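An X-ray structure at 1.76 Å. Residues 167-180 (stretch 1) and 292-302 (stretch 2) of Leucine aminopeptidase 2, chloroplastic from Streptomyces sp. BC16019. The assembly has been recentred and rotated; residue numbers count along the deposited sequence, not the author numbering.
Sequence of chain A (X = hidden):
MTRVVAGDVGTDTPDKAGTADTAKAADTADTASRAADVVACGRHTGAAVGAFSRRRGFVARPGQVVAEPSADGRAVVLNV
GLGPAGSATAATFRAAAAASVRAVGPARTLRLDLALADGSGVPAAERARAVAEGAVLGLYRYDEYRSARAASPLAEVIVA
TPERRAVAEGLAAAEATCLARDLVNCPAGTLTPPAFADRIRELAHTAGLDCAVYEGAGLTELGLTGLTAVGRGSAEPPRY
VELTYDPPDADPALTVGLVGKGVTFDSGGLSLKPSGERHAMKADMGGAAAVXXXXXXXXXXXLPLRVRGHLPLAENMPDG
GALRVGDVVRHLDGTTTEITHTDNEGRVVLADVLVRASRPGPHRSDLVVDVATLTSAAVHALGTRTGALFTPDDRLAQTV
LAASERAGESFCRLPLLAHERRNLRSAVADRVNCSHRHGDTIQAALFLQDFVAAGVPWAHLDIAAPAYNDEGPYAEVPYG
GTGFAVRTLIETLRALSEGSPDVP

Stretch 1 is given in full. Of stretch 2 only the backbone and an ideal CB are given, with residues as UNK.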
ATOM      1  N   VAL A 167     -34.403 -40.354   5.031  1.00 23.03           N
ATOM      2  CA  VAL A 167     -34.698 -39.151   5.825  1.00 22.88           C
ATOM      3  C   VAL A 167     -33.798 -39.103   7.065  1.00 23.01           C
ATOM      4  O   VAL A 167     -33.173 -38.074   7.350  1.00 21.93           O
ATOM      5  CB  VAL A 167     -36.186 -39.048   6.222  1.00 22.78           C
ATOM      6  CG1 VAL A 167     -36.415 -37.914   7.225  1.00 22.70           C
ATOM      7  CG2 VAL A 167     -37.051 -38.840   4.979  1.00 22.69           C
ATOM      8  N   ALA A 168     -33.710 -40.225   7.773  1.00 23.53           N
ATOM      9  CA  ALA A 168     -32.865 -40.316   8.962  1.00 24.59           C
ATOM     10  C   ALA A 168     -31.399 -40.037   8.657  1.00 24.56           C
ATOM     11  O   ALA A 168     -30.747 -39.320   9.422  1.00 24.95           O
ATOM     12  CB  ALA A 168     -33.020 -41.687   9.635  1.00 25.32           C
ATOM     13  N   GLU A 169     -30.897 -40.590   7.549  1.00 25.51           N
ATOM     14  CA  GLU A 169     -29.516 -40.376   7.098  1.00 26.61           C
ATOM     15  C   GLU A 169     -29.265 -38.885   6.814  1.00 24.84           C
ATOM     16  O   GLU A 169     -28.246 -38.326   7.229  1.00 24.39           O
ATOM     17  CB  GLU A 169     -29.196 -41.171   5.814  1.00 28.77           C
ATOM     18  CG  GLU A 169     -28.986 -42.680   5.980  1.00 31.47           C
ATOM     19  CD  GLU A 169     -28.881 -43.426   4.648  1.00 33.58           C
ATOM     20  OE1 GLU A 169     -28.735 -42.784   3.564  1.00 34.48           O
ATOM     21  OE2 GLU A 169     -28.965 -44.675   4.678  1.00 35.99           O
ATOM     22  N   GLY A 170     -30.204 -38.256   6.110  1.00 23.48           N
ATOM     23  CA  GLY A 170     -30.088 -36.837   5.768  1.00 22.59           C
ATOM     24  C   GLY A 170     -30.131 -35.919   6.978  1.00 22.04           C
ATOM     25  O   GLY A 170     -29.340 -34.994   7.089  1.00 21.03           O
ATOM     26  N   LEU A 171     -31.072 -36.168   7.885  1.00 22.05           N
ATOM     27  CA  LEU A 171     -31.142 -35.389   9.130  1.00 22.43           C
ATOM     28  C   LEU A 171     -29.844 -35.483   9.914  1.00 22.47           C
ATOM     29  O   LEU A 171     -29.322 -34.471  10.387  1.00 22.50           O
ATOM     30  CB  LEU A 171     -32.333 -35.813  10.006  1.00 22.94           C
ATOM     31  CG  LEU A 171     -33.757 -35.603   9.468  1.00 23.27           C
ATOM     32  CD1 LEU A 171     -34.780 -36.213  10.427  1.00 23.77           C
ATOM     33  CD2 LEU A 171     -34.122 -34.151   9.192  1.00 23.48           C
ATOM     34  N   ALA A 172     -29.280 -36.678   9.999  1.00 22.26           N
ATOM     35  CA  ALA A 172     -28.056 -36.874  10.763  1.00 22.57           C
ATOM     36  C   ALA A 172     -26.849 -36.167  10.130  1.00 21.68           C
ATOM     37  O   ALA A 172     -26.045 -35.556  10.839  1.00 21.63           O
ATOM     38  CB  ALA A 172     -27.781 -38.352  10.948  1.00 23.67           C
ATOM     39  N   ALA A 173     -26.729 -36.242   8.808  1.00 20.88           N
ATOM     40  CA  ALA A 173     -25.654 -35.552   8.101  1.00 20.52           C
ATOM     41  C   ALA A 173     -25.765 -34.034   8.269  1.00 19.82           C
ATOM     42  O   ALA A 173     -24.762 -33.347   8.492  1.00 19.09           O
ATOM     43  CB  ALA A 173     -25.641 -35.929   6.616  1.00 20.85           C
ATOM     44  N   ALA A 174     -26.991 -33.523   8.181  1.00 19.31           N
ATOM     45  CA  ALA A 174     -27.235 -32.088   8.333  1.00 19.18           C
ATOM     46  C   ALA A 174     -27.035 -31.606   9.761  1.00 19.47           C
ATOM     47  O   ALA A 174     -26.488 -30.520   9.973  1.00 18.87           O
ATOM     48  CB  ALA A 174     -28.619 -31.724   7.850  1.00 19.14           C
ATOM     49  N   GLU A 175     -27.454 -32.408  10.731  1.00 19.96           N
ATOM     50  CA  GLU A 175     -27.205 -32.071  12.137  1.00 21.21           C
ATOM     51  C   GLU A 175     -25.702 -32.012  12.449  1.00 19.89           C
ATOM     52  O   GLU A 175     -25.257 -31.117  13.149  1.00 19.11           O
ATOM     53  CB  GLU A 175     -27.947 -33.025  13.066  1.00 24.00           C
ATOM     54  CG  GLU A 175     -29.448 -32.739  13.088  1.00 26.82           C
ATOM     55  CD  GLU A 175     -30.270 -33.812  13.774  1.00 30.79           C
ATOM     56  OE1 GLU A 175     -29.697 -34.587  14.572  1.00 34.65           O
ATOM     57  OE2 GLU A 175     -31.508 -33.880  13.525  1.00 35.11           O
ATOM     58  N   ALA A 176     -24.927 -32.928  11.872  1.00 18.02           N
ATOM     59  CA  ALA A 176     -23.455 -32.900  12.019  1.00 17.20           C
ATOM     60  C   ALA A 176     -22.885 -31.628  11.365  1.00 16.63           C
ATOM     61  O   ALA A 176     -22.021 -30.962  11.929  1.00 16.29           O
ATOM     62  CB  ALA A 176     -22.837 -34.139  11.400  1.00 17.19           C
ATOM     63  N   THR A 177     -23.385 -31.288  10.184  1.00 16.44           N
ATOM     64  CA  THR A 177     -22.954 -30.056   9.513  1.00 16.27           C
ATOM     65  C   THR A 177     -23.222 -28.834  10.402  1.00 16.43           C
ATOM     66  O   THR A 177     -22.369 -27.960  10.547  1.00 15.87           O
ATOM     67  CB  THR A 177     -23.644 -29.894   8.143  1.00 16.34           C
ATOM     68  OG1 THR A 177     -23.354 -31.028   7.320  1.00 16.55           O
ATOM     69  CG2 THR A 177     -23.172 -28.646   7.412  1.00 16.31           C
ATOM     70  N   CYS A 178     -24.403 -28.783  11.016  1.00 16.70           N
ATOM     71  CA  CYS A 178     -24.763 -27.644  11.868  1.00 17.26           C
ATOM     72  C   CYS A 178     -23.937 -27.569  13.168  1.00 16.77           C
ATOM     73  O   CYS A 178     -23.696 -26.475  13.688  1.00 16.34           O
ATOM     74  CB  CYS A 178     -26.278 -27.653  12.144  1.00 18.16           C
ATOM     75  SG  CYS A 178     -27.291 -27.286  10.672  1.00 20.25           S
ATOM     76  N   LEU A 179     -23.493 -28.720  13.677  1.00 16.69           N
ATOM     77  CA  LEU A 179     -22.541 -28.756  14.793  1.00 16.65           C
ATOM     78  C   LEU A 179     -21.243 -28.035  14.379  1.00 15.88           C
ATOM     79  O   LEU A 179     -20.724 -27.186  15.108  1.00 15.46           O
ATOM     80  CB  LEU A 179     -22.232 -30.192  15.218  1.00 17.22           C
ATOM     81  CG  LEU A 179     -21.066 -30.422  16.175  1.00 17.60           C
ATOM     82  CD1 LEU A 179     -21.278 -29.644  17.469  1.00 18.22           C
ATOM     83  CD2 LEU A 179     -20.906 -31.910  16.438  1.00 18.08           C
ATOM     84  N   ALA A 180     -20.727 -28.386  13.207  1.00 15.17           N
ATOM     85  CA  ALA A 180     -19.524 -27.717  12.700  1.00 14.84           C
ATOM     86  C   ALA A 180     -19.769 -26.208  12.521  1.00 14.85           C
ATOM     87  O   ALA A 180     -18.901 -25.410  12.873  1.00 14.42           O
ATOM     88  CB  ALA A 180     -19.039 -28.346  11.413  1.00 14.67           C
ATOM     89  N   UNK A 292     -14.458 -33.361  13.734  1.00 16.77           N
ATOM     90  CA  UNK A 292     -15.225 -33.679  14.946  1.00 16.99           C
ATOM     91  C   UNK A 292     -16.675 -34.027  14.585  1.00 17.26           C
ATOM     92  O   UNK A 292     -17.228 -35.030  15.062  1.00 17.35           O
ATOM     93  CB  UNK A 292     -15.190 -32.505  15.927  1.00 16.99           C
ATOM     94  N   UNK A 293     -17.285 -33.196  13.748  1.00 17.24           N
ATOM     95  CA  UNK A 293     -18.674 -33.381  13.374  1.00 17.63           C
ATOM     96  C   UNK A 293     -18.884 -34.697  12.612  1.00 18.12           C
ATOM     97  O   UNK A 293     -19.835 -35.437  12.919  1.00 18.53           O
ATOM     98  CB  UNK A 293     -19.147 -32.198  12.527  1.00 17.63           C
ATOM     99  N   UNK A 294     -18.005 -34.999  11.660  1.00 18.32           N
ATOM    100  CA  UNK A 294     -18.078 -36.271  10.927  1.00 19.13           C
ATOM    101  C   UNK A 294     -17.991 -37.456  11.896  1.00 19.66           C
ATOM    102  O   UNK A 294     -18.805 -38.391  11.801  1.00 19.95           O
ATOM    103  CB  UNK A 294     -16.959 -36.356   9.887  1.00 19.13           C
ATOM    104  N   UNK A 295     -17.048 -37.405  12.831  1.00 19.92           N
ATOM    105  CA  UNK A 295     -16.928 -38.481  13.840  1.00 20.90           C
ATOM    106  C   UNK A 295     -18.202 -38.662  14.658  1.00 20.95           C
ATOM    107  O   UNK A 295     -18.606 -39.810  14.926  1.00 21.45           O
ATOM    108  CB  UNK A 295     -15.761 -38.187  14.785  1.00 20.90           C
ATOM    109  N   UNK A 296     -18.853 -37.561  15.036  1.00 20.76           N
ATOM    110  CA  UNK A 296     -20.102 -37.636  15.824  1.00 20.98           C
ATOM    111  C   UNK A 296     -21.260 -38.285  15.060  1.00 21.30           C
ATOM    112  O   UNK A 296     -22.182 -38.815  15.676  1.00 21.64           O
ATOM    113  CB  UNK A 296     -20.519 -36.232  16.265  1.00 20.98           C
ATOM    114  N   UNK A 297     -21.242 -38.216  13.735  1.00 20.95           N
ATOM    115  CA  UNK A 297     -22.278 -38.833  12.909  1.00 21.43           C
ATOM    116  C   UNK A 297     -22.125 -40.352  12.721  1.00 21.59           C
ATOM    117  O   UNK A 297     -23.082 -41.015  12.331  1.00 21.89           O
ATOM    118  CB  UNK A 297     -22.286 -38.159  11.536  1.00 21.43           C
ATOM    119  N   UNK A 298     -20.942 -40.896  12.966  1.00 21.57           N
ATOM    120  CA  UNK A 298     -20.681 -42.299  12.632  1.00 22.38           C
ATOM    121  C   UNK A 298     -21.481 -43.313  13.486  1.00 23.25           C
ATOM    122  O   UNK A 298     -21.980 -44.293  12.940  1.00 23.43           O
ATOM    123  CB  UNK A 298     -19.185 -42.577  12.791  1.00 22.38           C
ATOM    124  N   UNK A 299     -21.598 -43.080  14.801  1.00 24.20           N
ATOM    125  CA  UNK A 299     -22.380 -44.053  15.604  1.00 25.66           C
ATOM    126  C   UNK A 299     -23.827 -44.222  15.130  1.00 28.18           C
ATOM    127  O   UNK A 299     -24.326 -45.347  15.100  1.00 29.01           O
ATOM    128  CB  UNK A 299     -22.390 -43.618  17.071  1.00 25.66           C
ATOM    129  N   UNK A 300     -24.473 -43.136  14.725  1.00 31.11           N
ATOM    130  CA  UNK A 300     -25.840 -43.203  14.176  1.00 35.66           C
ATOM    131  C   UNK A 300     -25.918 -44.000  12.883  1.00 37.17           C
ATOM    132  O   UNK A 300     -26.861 -44.766  12.684  1.00 37.87           O
ATOM    133  CB  UNK A 300     -26.375 -41.791  13.929  1.00 35.66           C
ATOM    134  N   UNK A 301     -24.951 -43.789  11.995  1.00 36.82           N
ATOM    135  CA  UNK A 301     -24.932 -44.483  10.700  1.00 38.27           C
ATOM    136  C   UNK A 301     -24.514 -45.940  10.838  1.00 39.17           C
ATOM    137  O   UNK A 301     -24.919 -46.779  10.034  1.00 40.57           O
ATOM    138  CB  UNK A 301     -23.987 -43.769   9.732  1.00 38.27           C
ATOM    139  N   UNK A 302     -23.698 -46.239  11.846  1.00 39.35           N
ATOM    140  CA  UNK A 302     -23.237 -47.595  12.102  1.00 39.78           C
ATOM    141  C   UNK A 302     -22.379 -48.190  11.005  1.00 40.81           C
ATOM    142  O   UNK A 302     -22.597 -49.334  10.604  1.00 41.90           O
ATOM    143  CB  UNK A 302     -24.446 -48.505  12.332  1.00 39.78           C
TER

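Two helices run nearly antiparallel, at 150°, with their axes approaching to 8.4 Å. The gap is narrowest where Ala-176 CA lies 5.0 Å from the CA of position 293, and it has widened to 7.1 Å between Glu-169 CA and the CA of position 301.

Position 292 points sideways, its ideal CB clear of stretch 1. It is Val-292.

Position 293 points toward stretch 1. Its ideal CB is already 3.2 Å from Ala-176 O and 4.0 Å from Ala-180 CB, which leaves room for glycine or alanine and little else. It is Ala-293. Ala-293 CB lies 4.3 Å from Ala-176 CB and 4.2 Å from Leu-179 CD2.

Position 294 points away and 295 is out of reach; stretch 1 selects nothing at either. They are Ala-294 and Leu-295.

Position 296 faces stretch 1 again, its ideal CB 4.3 Å from Leu-179 CD2. No polar side chain of stretch 1 waits there, so a small or medium apolar residue would suit, as would a serine or threonine able to bond to its own helix. It is Thr-296, with chi1 in p: OG1 donates to Ala-293 O at 2.7 Å, and the same OG1 sits 3.7 Å from Leu-179 CD2. The hydroxyl is bonded within its own helix while it sits beside a leucine.

Position 297 points toward Ala-176, with 4.1 Å from its ideal CB to Ala-176 CB. A small apolar residue fits. It is Ala-297, a methyl-to-methyl contact at that same distance.

Positions 298 and 299 are out of reach. The amides of 299 and 300 make no bond to the preceding turn, and the helix kinks there; a proline, lacking an amide hydrogen, is compatible with 299. They are Leu-298 and Pro-299.

Position 300 points toward stretch 1, its ideal CB 4.8 Å from Ala-172 CB, with the small Ala-168 a turn earlier on that helix. A long side chain can lie across these alanines, whether aliphatic or with a polar tip. It is Arg-300: CG packs 4.0 Å from Ala-172 CB, and NH2 reaches 3.5 Å from Ala-168 CB. A water accepts a weak hydrogen bond from NH2 at 2.7 Å and donates to Ala-168 O at 3.2 Å.

Position 301 points sideways, its ideal CB touching nothing of stretch 1, so only a longer side chain can make contact: an apolar one against the Glu-169 methylenes, or a basic one toward its carboxylate. Leu-301 brings CD2 to 4.3 Å from Glu-169 CG.

Position 302 leaves the helix with phi 64°, which favours glycine; it is Gly-302.

Stretch 2 292-302: VAALTALPRLG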
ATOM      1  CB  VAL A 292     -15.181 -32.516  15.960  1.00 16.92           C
ATOM      2  CG1 VAL A 292     -16.185 -32.707  17.091  1.00 17.23           C
ATOM      3  CG2 VAL A 292     -13.764 -32.351  16.517  1.00 16.96           C
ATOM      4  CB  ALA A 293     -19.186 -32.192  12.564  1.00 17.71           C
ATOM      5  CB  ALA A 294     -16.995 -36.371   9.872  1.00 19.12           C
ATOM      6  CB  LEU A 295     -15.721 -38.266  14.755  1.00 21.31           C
ATOM      7  CG  LEU A 295     -14.418 -38.781  14.126  1.00 22.25           C
ATOM      8  CD1 LEU A 295     -13.223 -38.007  14.631  1.00 22.49           C
ATOM      9  CD2 LEU A 295     -14.240 -40.272  14.380  1.00 22.94           C
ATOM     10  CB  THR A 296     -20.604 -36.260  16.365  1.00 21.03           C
ATOM     11  OG1 THR A 296     -21.036 -35.395  15.290  1.00 21.28           O
ATOM     12  CG2 THR A 296     -19.557 -35.580  17.240  1.00 20.90           C
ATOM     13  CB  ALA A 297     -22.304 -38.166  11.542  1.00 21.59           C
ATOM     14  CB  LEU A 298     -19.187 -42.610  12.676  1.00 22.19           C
ATOM     15  CG  LEU A 298     -18.347 -41.775  11.696  1.00 22.02           C
ATOM     16  CD1 LEU A 298     -16.879 -42.161  11.783  1.00 21.96           C
ATOM     17  CD2 LEU A 298     -18.869 -41.881  10.275  1.00 22.57           C
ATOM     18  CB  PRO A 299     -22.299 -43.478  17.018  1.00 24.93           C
ATOM     19  CG  PRO A 299     -20.978 -42.768  17.032  1.00 24.28           C
ATOM     20  CD  PRO A 299     -20.862 -42.145  15.671  1.00 23.83           C
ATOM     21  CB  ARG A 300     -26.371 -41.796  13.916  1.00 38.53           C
ATOM     22  CG  ARG A 300     -27.741 -41.694  13.234  1.00 42.69           C
ATOM     23  CD  ARG A 300     -28.859 -42.208  14.128  1.00 45.83           C
ATOM     24  NE  ARG A 300     -30.129 -41.518  13.850  1.00 49.30           N
ATOM     25  CZ  ARG A 300     -31.187 -42.028  13.212  1.00 51.68           C
ATOM     26  NH1 ARG A 300     -31.207 -43.286  12.754  1.00 53.72           N
ATOM     27  NH2 ARG A 300     -32.259 -41.256  13.031  1.00 53.78           N
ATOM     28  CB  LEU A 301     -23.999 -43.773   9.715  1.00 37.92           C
ATOM     29  CG  LEU A 301     -24.342 -42.316   9.400  1.00 38.18           C
ATOM     30  CD1 LEU A 301     -23.268 -41.671   8.529  1.00 38.12           C
ATOM     31  CD2 LEU A 301     -25.717 -42.174   8.750  1.00 39.21           C
TER
HETATM   32  O   HOH W   1     -32.010 -38.658  12.277  1.00 41.48           O
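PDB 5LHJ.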